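Local coordinates for aminotransferase (Streptomyces pactum, PDB 4ZM4), which probably works as a pyridoxal-phosphate-dependent aminotransferase of class III, with the fold type I architecture of that family, at residues N223-I227 with P384-L390; G342-E346 with R364-M369; V394-R400 with F413-L418. The protein carries 1 engineered substitution. One frame throughout, in Å; residues are numbered along the deposited sequence.

Interaction 1 of 3, residues N223-I227 with P384-L390. With P3B ((3E,4R,5R)-4,5-dihydroxy-3-{[(Z)-{3-hydroxy-2-methyl-5-[(phosphonooxy)methyl]pyridin-4(1H)-ylidene}methyl]imino}cyclohex-1-ene-1-carboxylic acid), chain H.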
loop_
_atom_site.group_PDB
_atom_site.type_symbol
_atom_site.label_atom_id
_atom_site.label_comp_id
_atom_site.label_asym_id
_atom_site.label_seq_id
_atom_site.Cartn_x
_atom_site.Cartn_y
_atom_site.Cartn_z
ATOM N N ASN B 223 -10.544 -14.059 -8.729
ATOM C CA ASN B 223 -10.374 -13.015 -9.755
ATOM C C ASN B 223 -10.560 -13.491 -11.213
ATOM O O ASN B 223 -10.119 -12.840 -12.171
ATOM C CB ASN B 223 -8.980 -12.381 -9.636
ATOM C CG ASN B 223 -8.777 -11.615 -8.358
ATOM O OD1 ASN B 223 -9.175 -10.450 -8.231
ATOM N ND2 ASN B 223 -8.091 -12.217 -7.432
ATOM N N ALA B 224 -11.204 -14.632 -11.401
ATOM C CA ALA B 224 -11.478 -15.146 -12.748
ATOM C C ALA B 224 -12.525 -16.241 -12.617
ATOM O O ALA B 224 -12.240 -17.438 -12.823
ATOM C CB ALA B 224 -10.204 -15.695 -13.393
ATOM N N GLY B 225 -13.740 -15.806 -12.294
ATOM C CA GLY B 225 -14.817 -16.706 -11.918
ATOM C C GLY B 225 -14.481 -17.088 -10.509
ATOM O O GLY B 225 -13.469 -16.656 -9.980
ATOM N N VAL B 226 -15.321 -17.883 -9.897
ATOM C CA VAL B 226 -15.046 -18.331 -8.558
ATOM C C VAL B 226 -14.838 -19.823 -8.686
ATOM O O VAL B 226 -15.675 -20.611 -8.293
ATOM C CB VAL B 226 -16.215 -17.980 -7.604
ATOM C CG1 VAL B 226 -16.046 -18.660 -6.251
ATOM C CG2 VAL B 226 -16.291 -16.476 -7.426
ATOM N N ILE B 227 -13.713 -20.207 -9.251
ATOM C CA ILE B 227 -13.416 -21.615 -9.483
ATOM C C ILE B 227 -12.732 -22.223 -8.257
ATOM O O ILE B 227 -11.541 -21.991 -8.012
ATOM C CB ILE B 227 -12.557 -21.819 -10.758
ATOM C CG1 ILE B 227 -13.245 -21.143 -11.948
ATOM C CG2 ILE B 227 -12.368 -23.304 -11.029
ATOM C CD1 ILE B 227 -12.422 -21.121 -13.220
ATOM N N PRO B 384 -16.366 -25.933 -15.831
ATOM C CA PRO B 384 -15.016 -25.609 -16.197
ATOM C C PRO B 384 -14.136 -25.628 -14.975
ATOM O O PRO B 384 -14.587 -25.232 -13.879
ATOM C CB PRO B 384 -15.140 -24.191 -16.768
ATOM C CG PRO B 384 -16.383 -23.650 -16.182
ATOM C CD PRO B 384 -17.296 -24.826 -16.121
ATOM N N ARG B 385 -12.913 -26.112 -15.149
ATOM C CA ARG B 385 -11.981 -26.254 -14.033
ATOM C C ARG B 385 -10.925 -25.157 -14.018
ATOM O O ARG B 385 -10.170 -25.036 -13.062
ATOM C CB ARG B 385 -11.301 -27.625 -14.071
ATOM C CG ARG B 385 -10.374 -27.858 -15.266
ATOM C CD ARG B 385 -9.083 -28.597 -14.859
ATOM N NE ARG B 385 -8.387 -29.301 -15.954
ATOM C CZ ARG B 385 -7.446 -28.762 -16.732
ATOM N NH1 ARG B 385 -7.052 -27.480 -16.583
ATOM N NH2 ARG B 385 -6.899 -29.505 -17.677
ATOM N N ASP B 386 -10.909 -24.321 -15.048
ATOM C CA ASP B 386 -9.945 -23.256 -15.121
ATOM C C ASP B 386 -10.468 -22.098 -15.958
ATOM O O ASP B 386 -11.546 -22.183 -16.520
ATOM C CB ASP B 386 -8.597 -23.758 -15.668
ATOM C CG ASP B 386 -8.684 -24.272 -17.102
ATOM O OD1 ASP B 386 -9.555 -23.820 -17.891
ATOM O OD2 ASP B 386 -7.872 -25.152 -17.445
ATOM N N LEU B 387 -9.691 -21.013 -15.982
ATOM C CA LEU B 387 -10.044 -19.771 -16.671
ATOM C C LEU B 387 -10.392 -19.931 -18.149
ATOM O O LEU B 387 -11.350 -19.324 -18.625
ATOM C CB LEU B 387 -8.899 -18.736 -16.496
ATOM C CG LEU B 387 -8.944 -17.463 -17.346
ATOM C CD1 LEU B 387 -10.200 -16.673 -17.019
ATOM C CD2 LEU B 387 -7.684 -16.615 -17.143
ATOM N N ARG B 388 -9.587 -20.684 -18.893
ATOM C CA ARG B 388 -9.849 -20.886 -20.332
ATOM C C ARG B 388 -11.161 -21.611 -20.580
ATOM O O ARG B 388 -11.946 -21.197 -21.426
ATOM C CB ARG B 388 -8.725 -21.661 -20.987
ATOM C CG ARG B 388 -7.619 -20.755 -21.467
ATOM C CD ARG B 388 -6.300 -21.476 -21.488
ATOM N NE ARG B 388 -5.229 -20.514 -21.612
ATOM C CZ ARG B 388 -4.836 -19.960 -22.758
ATOM N NH1 ARG B 388 -5.435 -20.287 -23.916
ATOM N NH2 ARG B 388 -3.838 -19.056 -22.757
ATOM N N GLN B 389 -11.388 -22.695 -19.849
ATOM C CA GLN B 389 -12.616 -23.450 -19.991
ATOM C C GLN B 389 -13.844 -22.582 -19.691
ATOM O O GLN B 389 -14.838 -22.676 -20.391
ATOM C CB GLN B 389 -12.589 -24.717 -19.122
ATOM C CG GLN B 389 -11.646 -25.818 -19.625
ATOM C CD GLN B 389 -11.695 -27.121 -18.792
ATOM O OE1 GLN B 389 -12.412 -27.235 -17.780
ATOM N NE2 GLN B 389 -10.927 -28.112 -19.229
ATOM N N LEU B 390 -13.766 -21.737 -18.664
ATOM C CA LEU B 390 -14.910 -20.907 -18.260
ATOM C C LEU B 390 -15.138 -19.768 -19.219
ATOM O O LEU B 390 -16.276 -19.508 -19.625
ATOM C CB LEU B 390 -14.722 -20.358 -16.849
ATOM C CG LEU B 390 -15.707 -19.282 -16.342
ATOM C CD1 LEU B 390 -17.153 -19.775 -16.346
ATOM C CD2 LEU B 390 -15.299 -18.853 -14.947
HETATM O OAH P3B H . -2.854 -4.616 -4.074
HETATM P PBA P3B H . -4.268 -4.975 -3.451
HETATM O OAI P3B H . -5.242 -4.431 -4.452
HETATM O OAC P3B H . -4.511 -4.356 -2.085
HETATM O OAQ P3B H . -4.229 -6.647 -3.482
HETATM C CAM P3B H . -3.654 -7.405 -4.595
HETATM C CAV P3B H . -4.282 -8.625 -4.609
HETATM C CAL P3B H . -3.581 -9.704 -4.090
HETATM N NAP P3B H . -4.212 -10.941 -4.050
HETATM C CAU P3B H . -5.504 -11.099 -4.495
HETATM C CAA P3B H . -6.109 -12.327 -4.483
HETATM C CAW P3B H . -6.158 -10.076 -5.023
HETATM O OAE P3B H . -7.423 -10.298 -5.446
HETATM C CAX P3B H . -5.614 -8.791 -5.080
HETATM C CAJ P3B H . -6.353 -7.705 -5.667
HETATM N NAO P3B H . -7.541 -7.912 -6.330
HETATM C CAT P3B H . -8.196 -6.907 -6.994
HETATM C CAK P3B H . -7.683 -5.604 -7.247
HETATM C CAS P3B H . -8.342 -4.634 -7.994
HETATM C CAR P3B H . -7.822 -3.338 -8.167
HETATM O OAD P3B H . -8.455 -2.439 -8.743
HETATM O OAB P3B H . -6.699 -3.041 -7.837
HETATM C CAN P3B H . -9.626 -4.782 -8.347
HETATM C CAY P3B H . -10.351 -6.096 -8.015
HETATM O OAF P3B H . -11.121 -6.335 -9.209
HETATM C CAZ P3B H . -9.433 -7.318 -7.604
HETATM O OAG P3B H . -10.085 -8.421 -6.874
#
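Ala224, Gly225 and Ile227 press against the start of helix 387-393 and the residues leading into it, while Asn223, just ahead of them, turns its amide to the bound P3B. Both ends of the Asn223 amide are used. Asn223 OD1 accepts from P3B OAG at 2.6 Å, with a second, weak bond from P3B OAE. Asn223 ND2 donates to P3B OAE at 2.8 Å and also meets Glu218 OE2, a second-shell carboxylate that would fix which way round the amide sits.

Ala224 puts its single methyl against a leucine branch, CB to Leu387 CD1 at 3.8 Å. At Gly225 a side chain would run into Leu390 CD2, which packs on the bare Gly225 CA at 3.7 Å. This is the meeting of two parts of the fold type I architecture: the loop comes off strand 212-217 of the seven-stranded sheet that carries the cofactor pocket, and the helix belongs to the C-terminal domain. Val226 faces the other way, onto Val365 of strand 360-365, and its N is bonded to Ser370 OG.

Ile227 reaches the helix start with both branches. CG2, anti to the backbone N, comes to 3.5 Å from Arg385 O, and the longer arm lays CD1 3.5 Å from Asp386 C with the Leu390 methyl close by. The turn it touches is tied up by its own residues. Asp386 is the N-cap, its OD1 taking Gln389 N at 2.9 Å, and Gln389 OE1 reaches back to accept from Arg385 N at 2.9 Å. Arg385 NH1 in turn bridges to Asp386 OD2.

Interaction 2 of 3, residues G342-E346 with R364-M369; sequences GQYME and RVGTLM
Arg364 lays one face of its guanidinium over the peptide between Gly342 and Gln343, with CZ 3.5 Å from Gln343 N. The extended chain out to CD brings that atom 3.2 Å from Gly342 O, and the bend at chi3 (66°) then turns NE and the flat group across the helix. A CB on Gly342 would point into this contact and collide with Arg364 NH1 and Gly366 O.

Around its edge the same guanidinium is held by polar partners. Its NE donates to Glu346 OE1 at 2.8 Å with an N-H...O angle of 162°. The acceptor is met on its anti side, and carboxylate and guanidinium planes stand 63° apart, so this is no flat two-pronged pairing; the further bond from NH2 to the same oxygen is weak. On the strand side Arg364 NH1 donates to Gly366 O at 2.9 Å, almost exactly in the guanidinium plane. That carbonyl belongs to the type II' turn from Val365 to Leu368, the two-residue loop of the hairpin joining strands 360-365 and 368-373.

Met369, across the hairpin, runs straight out with all its torsions near 180°. Its methyl CE ends 3.5 Å from Glu346 CA and 3.7 Å from Met345 CG, the two methionines crossing at about a right angle. Helix 334-355 thus covers the three-stranded antiparallel sheet of the C-terminal domain.

Both charges have further partners: Arg364 NH2 pairs with Glu339 and Glu346 OE2 with Arg350. The result is a chain of alternating acidic and basic groups in a partly buried place, which would be expected to keep Glu346 ionised and to hold the Arg364 plane against rotation.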
loop_
_atom_site.group_PDB
_atom_site.type_symbol
_atom_site.label_atom_id
_atom_site.label_comp_id
_atom_site.label_asym_id
_atom_site.label_seq_id
_atom_site.Cartn_x
_atom_site.Cartn_y
_atom_site.Cartn_z
ATOM N N GLY B 342 -25.866 -16.615 0.732
ATOM C CA GLY B 342 -25.343 -16.997 -0.571
ATOM C C GLY B 342 -26.222 -18.005 -1.281
ATOM O O GLY B 342 -26.448 -17.899 -2.490
ATOM N N GLN B 343 -26.734 -18.967 -0.535
ATOM C CA GLN B 343 -27.592 -19.974 -1.108
ATOM C C GLN B 343 -28.829 -19.304 -1.650
ATOM O O GLN B 343 -29.290 -19.612 -2.762
ATOM C CB GLN B 343 -27.972 -21.038 -0.063
ATOM C CG GLN B 343 -28.737 -22.232 -0.637
ATOM C CD GLN B 343 -27.864 -23.136 -1.470
ATOM O OE1 GLN B 343 -27.974 -23.185 -2.691
ATOM N NE2 GLN B 343 -26.981 -23.870 -0.810
ATOM N N TYR B 344 -29.414 -18.413 -0.853
ATOM C CA TYR B 344 -30.629 -17.743 -1.285
ATOM C C TYR B 344 -30.378 -16.902 -2.539
ATOM O O TYR B 344 -31.243 -16.832 -3.413
ATOM C CB TYR B 344 -31.235 -16.905 -0.158
ATOM C CG TYR B 344 -32.645 -16.414 -0.471
ATOM C CD1 TYR B 344 -33.687 -17.318 -0.692
ATOM C CD2 TYR B 344 -32.930 -15.057 -0.536
ATOM C CE1 TYR B 344 -34.970 -16.884 -0.981
ATOM C CE2 TYR B 344 -34.205 -14.612 -0.798
ATOM C CZ TYR B 344 -35.226 -15.531 -1.019
ATOM O OH TYR B 344 -36.503 -15.084 -1.280
ATOM N N MET B 345 -29.224 -16.242 -2.623
ATOM C CA MET B 345 -28.926 -15.437 -3.815
ATOM C C MET B 345 -28.759 -16.385 -4.978
ATOM O O MET B 345 -29.323 -16.154 -6.038
ATOM C CB MET B 345 -27.674 -14.567 -3.645
ATOM C CG MET B 345 -27.322 -13.751 -4.902
ATOM S SD MET B 345 -28.461 -12.369 -5.240
ATOM C CE MET B 345 -27.763 -11.142 -4.133
ATOM N N GLU B 346 -27.985 -17.451 -4.772
ATOM C CA GLU B 346 -27.788 -18.438 -5.817
ATOM C C GLU B 346 -29.125 -18.986 -6.329
ATOM O O GLU B 346 -29.363 -18.958 -7.536
ATOM C CB GLU B 346 -26.900 -19.588 -5.347
ATOM C CG GLU B 346 -26.742 -20.685 -6.395
ATOM C CD GLU B 346 -25.809 -21.804 -5.980
ATOM O OE1 GLU B 346 -25.282 -21.809 -4.833
ATOM O OE2 GLU B 346 -25.567 -22.677 -6.834
ATOM N N ARG B 364 -20.257 -20.686 -6.578
ATOM C CA ARG B 364 -20.331 -20.043 -5.307
ATOM C C ARG B 364 -19.509 -20.757 -4.226
ATOM O O ARG B 364 -19.477 -21.978 -4.153
ATOM C CB ARG B 364 -21.791 -19.939 -4.869
ATOM C CG ARG B 364 -21.993 -19.090 -3.605
ATOM C CD ARG B 364 -23.473 -18.902 -3.279
ATOM N NE ARG B 364 -24.116 -20.160 -2.900
ATOM C CZ ARG B 364 -24.001 -20.751 -1.711
ATOM N NH1 ARG B 364 -23.255 -20.220 -0.752
ATOM N NH2 ARG B 364 -24.650 -21.895 -1.479
ATOM N N VAL B 365 -18.829 -19.978 -3.393
ATOM C CA VAL B 365 -18.209 -20.487 -2.198
ATOM C C VAL B 365 -18.547 -19.455 -1.116
ATOM O O VAL B 365 -17.902 -18.379 -1.029
ATOM C CB VAL B 365 -16.678 -20.669 -2.344
ATOM C CG1 VAL B 365 -16.102 -21.276 -1.081
ATOM C CG2 VAL B 365 -16.327 -21.546 -3.538
ATOM N N GLY B 366 -19.591 -19.776 -0.340
ATOM C CA GLY B 366 -20.108 -18.915 0.667
ATOM C C GLY B 366 -20.712 -17.695 0.015
ATOM O O GLY B 366 -21.584 -17.806 -0.833
ATOM N N THR B 367 -20.212 -16.520 0.398
ATOM C CA THR B 367 -20.693 -15.259 -0.134
ATOM C C THR B 367 -19.853 -14.763 -1.317
ATOM O O THR B 367 -20.030 -13.636 -1.790
ATOM C CB THR B 367 -20.710 -14.199 0.990
ATOM O OG1 THR B 367 -19.491 -14.247 1.749
ATOM C CG2 THR B 367 -21.869 -14.457 1.910
ATOM N N LEU B 368 -18.909 -15.584 -1.756
ATOM C CA LEU B 368 -18.087 -15.306 -2.942
ATOM C C LEU B 368 -18.824 -16.016 -4.066
ATOM O O LEU B 368 -19.214 -17.184 -3.919
ATOM C CB LEU B 368 -16.735 -15.928 -2.755
ATOM C CG LEU B 368 -15.435 -15.201 -2.954
ATOM C CD1 LEU B 368 -15.422 -13.828 -2.332
ATOM C CD2 LEU B 368 -14.359 -16.057 -2.340
ATOM N N MET B 369 -19.108 -15.303 -5.144
ATOM C CA MET B 369 -20.069 -15.772 -6.135
ATOM C C MET B 369 -19.775 -15.191 -7.540
ATOM O O MET B 369 -19.639 -13.968 -7.677
ATOM C CB MET B 369 -21.459 -15.343 -5.665
ATOM C CG MET B 369 -22.610 -15.928 -6.423
ATOM S SD MET B 369 -24.139 -15.533 -5.538
ATOM C CE MET B 369 -25.269 -16.163 -6.791
#

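Interaction 3 of 3, residues V394-R400 with F413-L418; sequences VDFPRHR and FHPNAL
A water links Ala417 to Phe396 where no direct hydrogen bond joins the two segments. It accepts from Ala417 N at 3.0 Å, donates to Pro415 O at 2.7 Å, and makes a weak bond to Phe396 O at 3.3 Å. The contact lies in the C-terminal domain of the fold type I chain, where the start of helix 396-408 meets the loop running from strand 411-412 to strand 421-422.

Beside the water, Ala417 sets its methyl over one face of the His399 imidazole, a CH-pi contact with CB 3.8 Å from the ring centroid and 16° off the normal. His399 ND1 is bonded to Leu373 N, which would hold the ring's rotation, and Phe413 meets the imidazole obliquely at its NE2 corner. Val394 CG1 closes in on the same methyl, and also covers a face of the Phe396 ring.

Asn416 OD1 does two jobs: it accepts from Leu418 N at 3.0 Å, making an Asx turn, and it lies at the edge of the Phe396 ring, 3.4 Å from CE1. Arg400, bent at chi3 (91°), brings one guanidinium face against Pro415 CB, off-centre, with NH1 3.7 Å from that carbon. Next to that proline, Asn416 N donates to His414 ND1 at 3.1 Å, in the plane of the imidazole.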
loop_
_atom_site.group_PDB
_atom_site.type_symbol
_atom_site.label_atom_id
_atom_site.label_comp_id
_atom_site.label_asym_id
_atom_site.label_seq_id
_atom_site.Cartn_x
_atom_site.Cartn_y
_atom_site.Cartn_z
ATOM N N VAL B 394 -18.676 -18.224 -22.045
ATOM C CA VAL B 394 -19.287 -16.969 -21.617
ATOM C C VAL B 394 -19.523 -16.011 -22.774
ATOM O O VAL B 394 -18.723 -15.905 -23.684
ATOM C CB VAL B 394 -18.442 -16.285 -20.524
ATOM C CG1 VAL B 394 -18.959 -14.888 -20.228
ATOM C CG2 VAL B 394 -18.450 -17.116 -19.260
ATOM N N ASP B 395 -20.662 -15.343 -22.741
ATOM C CA ASP B 395 -21.026 -14.350 -23.733
ATOM C C ASP B 395 -20.730 -12.971 -23.165
ATOM O O ASP B 395 -21.594 -12.340 -22.547
ATOM C CB ASP B 395 -22.526 -14.483 -24.065
ATOM C CG ASP B 395 -22.962 -13.587 -25.224
ATOM O OD1 ASP B 395 -22.235 -12.631 -25.551
ATOM O OD2 ASP B 395 -24.035 -13.861 -25.797
ATOM N N PHE B 396 -19.502 -12.501 -23.354
ATOM C CA PHE B 396 -19.032 -11.242 -22.723
ATOM C C PHE B 396 -19.786 -9.995 -23.154
ATOM O O PHE B 396 -20.144 -9.181 -22.302
ATOM C CB PHE B 396 -17.515 -11.073 -22.873
ATOM C CG PHE B 396 -16.721 -12.003 -21.998
ATOM C CD1 PHE B 396 -16.521 -11.721 -20.662
ATOM C CD2 PHE B 396 -16.219 -13.199 -22.500
ATOM C CE1 PHE B 396 -15.808 -12.593 -19.839
ATOM C CE2 PHE B 396 -15.513 -14.076 -21.686
ATOM C CZ PHE B 396 -15.301 -13.768 -20.358
ATOM N N PRO B 397 -20.035 -9.818 -24.453
ATOM C CA PRO B 397 -20.796 -8.625 -24.847
ATOM C C PRO B 397 -22.203 -8.570 -24.270
ATOM O O PRO B 397 -22.645 -7.491 -23.867
ATOM C CB PRO B 397 -20.849 -8.727 -26.374
ATOM C CG PRO B 397 -19.596 -9.490 -26.727
ATOM C CD PRO B 397 -19.409 -10.479 -25.613
ATOM N N ARG B 398 -22.895 -9.709 -24.214
ATOM C CA ARG B 398 -24.224 -9.738 -23.604
ATOM C C ARG B 398 -24.154 -9.491 -22.099
ATOM O O ARG B 398 -24.993 -8.784 -21.568
ATOM C CB ARG B 398 -24.978 -11.033 -23.877
ATOM C CG ARG B 398 -25.884 -10.975 -25.092
ATOM C CD ARG B 398 -26.770 -12.215 -25.248
ATOM N NE ARG B 398 -27.576 -12.124 -26.459
ATOM C CZ ARG B 398 -27.132 -12.341 -27.686
ATOM N NH1 ARG B 398 -25.894 -12.750 -27.908
ATOM N NH2 ARG B 398 -27.948 -12.159 -28.706
ATOM N N HIS B 399 -23.154 -10.031 -21.415
ATOM C CA HIS B 399 -23.031 -9.760 -19.986
ATOM C C HIS B 399 -22.799 -8.271 -19.706
ATOM O O HIS B 399 -23.483 -7.707 -18.860
ATOM C CB HIS B 399 -21.951 -10.621 -19.309
ATOM C CG HIS B 399 -22.214 -10.827 -17.860
ATOM N ND1 HIS B 399 -23.030 -11.833 -17.403
ATOM C CD2 HIS B 399 -21.837 -10.118 -16.770
ATOM C CE1 HIS B 399 -23.117 -11.765 -16.086
ATOM N NE2 HIS B 399 -22.402 -10.732 -15.677
ATOM N N ARG B 400 -21.888 -7.635 -20.453
ATOM C CA ARG B 400 -21.685 -6.187 -20.360
ATOM C C ARG B 400 -22.990 -5.457 -20.541
ATOM O O ARG B 400 -23.279 -4.468 -19.851
ATOM C CB ARG B 400 -20.668 -5.674 -21.397
ATOM C CG ARG B 400 -19.216 -6.026 -21.111
ATOM C CD ARG B 400 -18.193 -5.233 -21.923
ATOM N NE ARG B 400 -17.793 -4.019 -21.197
ATOM C CZ ARG B 400 -16.981 -3.981 -20.130
ATOM N NH1 ARG B 400 -16.438 -5.095 -19.623
ATOM N NH2 ARG B 400 -16.702 -2.817 -19.558
ATOM N N PHE B 413 -23.256 -4.639 -10.455
ATOM C CA PHE B 413 -22.168 -5.591 -10.412
ATOM C C PHE B 413 -21.134 -5.214 -11.495
ATOM O O PHE B 413 -21.450 -4.436 -12.362
ATOM C CB PHE B 413 -22.681 -7.034 -10.554
ATOM C CG PHE B 413 -23.554 -7.266 -11.743
ATOM C CD1 PHE B 413 -22.995 -7.601 -12.953
ATOM C CD2 PHE B 413 -24.917 -7.144 -11.660
ATOM C CE1 PHE B 413 -23.788 -7.803 -14.061
ATOM C CE2 PHE B 413 -25.719 -7.363 -12.761
ATOM C CZ PHE B 413 -25.157 -7.698 -13.969
ATOM N N HIS B 414 -19.923 -5.782 -11.438
ATOM C CA HIS B 414 -18.862 -5.489 -12.417
ATOM C C HIS B 414 -19.262 -6.041 -13.810
ATOM O O HIS B 414 -19.771 -7.148 -13.903
ATOM C CB HIS B 414 -17.541 -6.104 -11.977
ATOM C CG HIS B 414 -16.343 -5.580 -12.705
ATOM N ND1 HIS B 414 -16.071 -5.873 -14.023
ATOM C CD2 HIS B 414 -15.311 -4.819 -12.274
ATOM C CE1 HIS B 414 -14.956 -5.284 -14.391
ATOM N NE2 HIS B 414 -14.457 -4.660 -13.341
ATOM N N PRO B 415 -19.025 -5.270 -14.879
ATOM C CA PRO B 415 -19.437 -5.685 -16.224
ATOM C C PRO B 415 -18.758 -6.912 -16.802
ATOM O O PRO B 415 -19.314 -7.512 -17.731
ATOM C CB PRO B 415 -19.104 -4.482 -17.113
ATOM C CG PRO B 415 -18.399 -3.501 -16.254
ATOM C CD PRO B 415 -18.642 -3.850 -14.825
ATOM N N ASN B 416 -17.576 -7.251 -16.304
ATOM C CA ASN B 416 -16.872 -8.424 -16.728
ATOM C C ASN B 416 -17.461 -9.623 -15.988
ATOM O O ASN B 416 -17.483 -9.674 -14.765
ATOM C CB ASN B 416 -15.379 -8.280 -16.442
ATOM C CG ASN B 416 -14.561 -9.428 -16.988
ATOM O OD1 ASN B 416 -15.066 -10.530 -17.234
ATOM N ND2 ASN B 416 -13.299 -9.180 -17.196
ATOM N N ALA B 417 -17.929 -10.608 -16.731
ATOM C CA ALA B 417 -18.590 -11.751 -16.121
ATOM C C ALA B 417 -17.699 -12.540 -15.146
ATOM O O ALA B 417 -18.198 -13.188 -14.232
ATOM C CB ALA B 417 -19.119 -12.669 -17.223
ATOM N N LEU B 418 -16.395 -12.519 -15.373
ATOM C CA LEU B 418 -15.439 -13.244 -14.541
ATOM C C LEU B 418 -15.119 -12.548 -13.218
ATOM O O LEU B 418 -14.476 -13.137 -12.360
ATOM C CB LEU B 418 -14.145 -13.447 -15.306
ATOM C CG LEU B 418 -14.261 -14.224 -16.626
ATOM C CD1 LEU B 418 -12.970 -14.116 -17.392
ATOM C CD2 LEU B 418 -14.600 -15.671 -16.383
HETATM O O HOH W 1 -18.472 -9.430 -19.454
#

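Loop 223-227 touches both of the other contacts. Gly225 N probably donates to Leu418 O across 2.8 Å, joining interaction 1 to interaction 3, and Leu390 CD2 packs 3.6 Å from Leu418 CD2. One residue on, Val226 CG2 meets Met369 C of interaction 2 at 3.7 Å. Interactions 2 and 3 do not touch, their nearest atoms being about 7 Å apart. Only interaction 1 bonds P3B, through Asn223; the side chains of Asn416 and Met369 lie about 9 Å and 13 Å from it. The C-terminal domain packing of interactions 2 and 3 thus adjoins the pocket loop, while the second subunit contributes Gly309 and Val310 to the ligand.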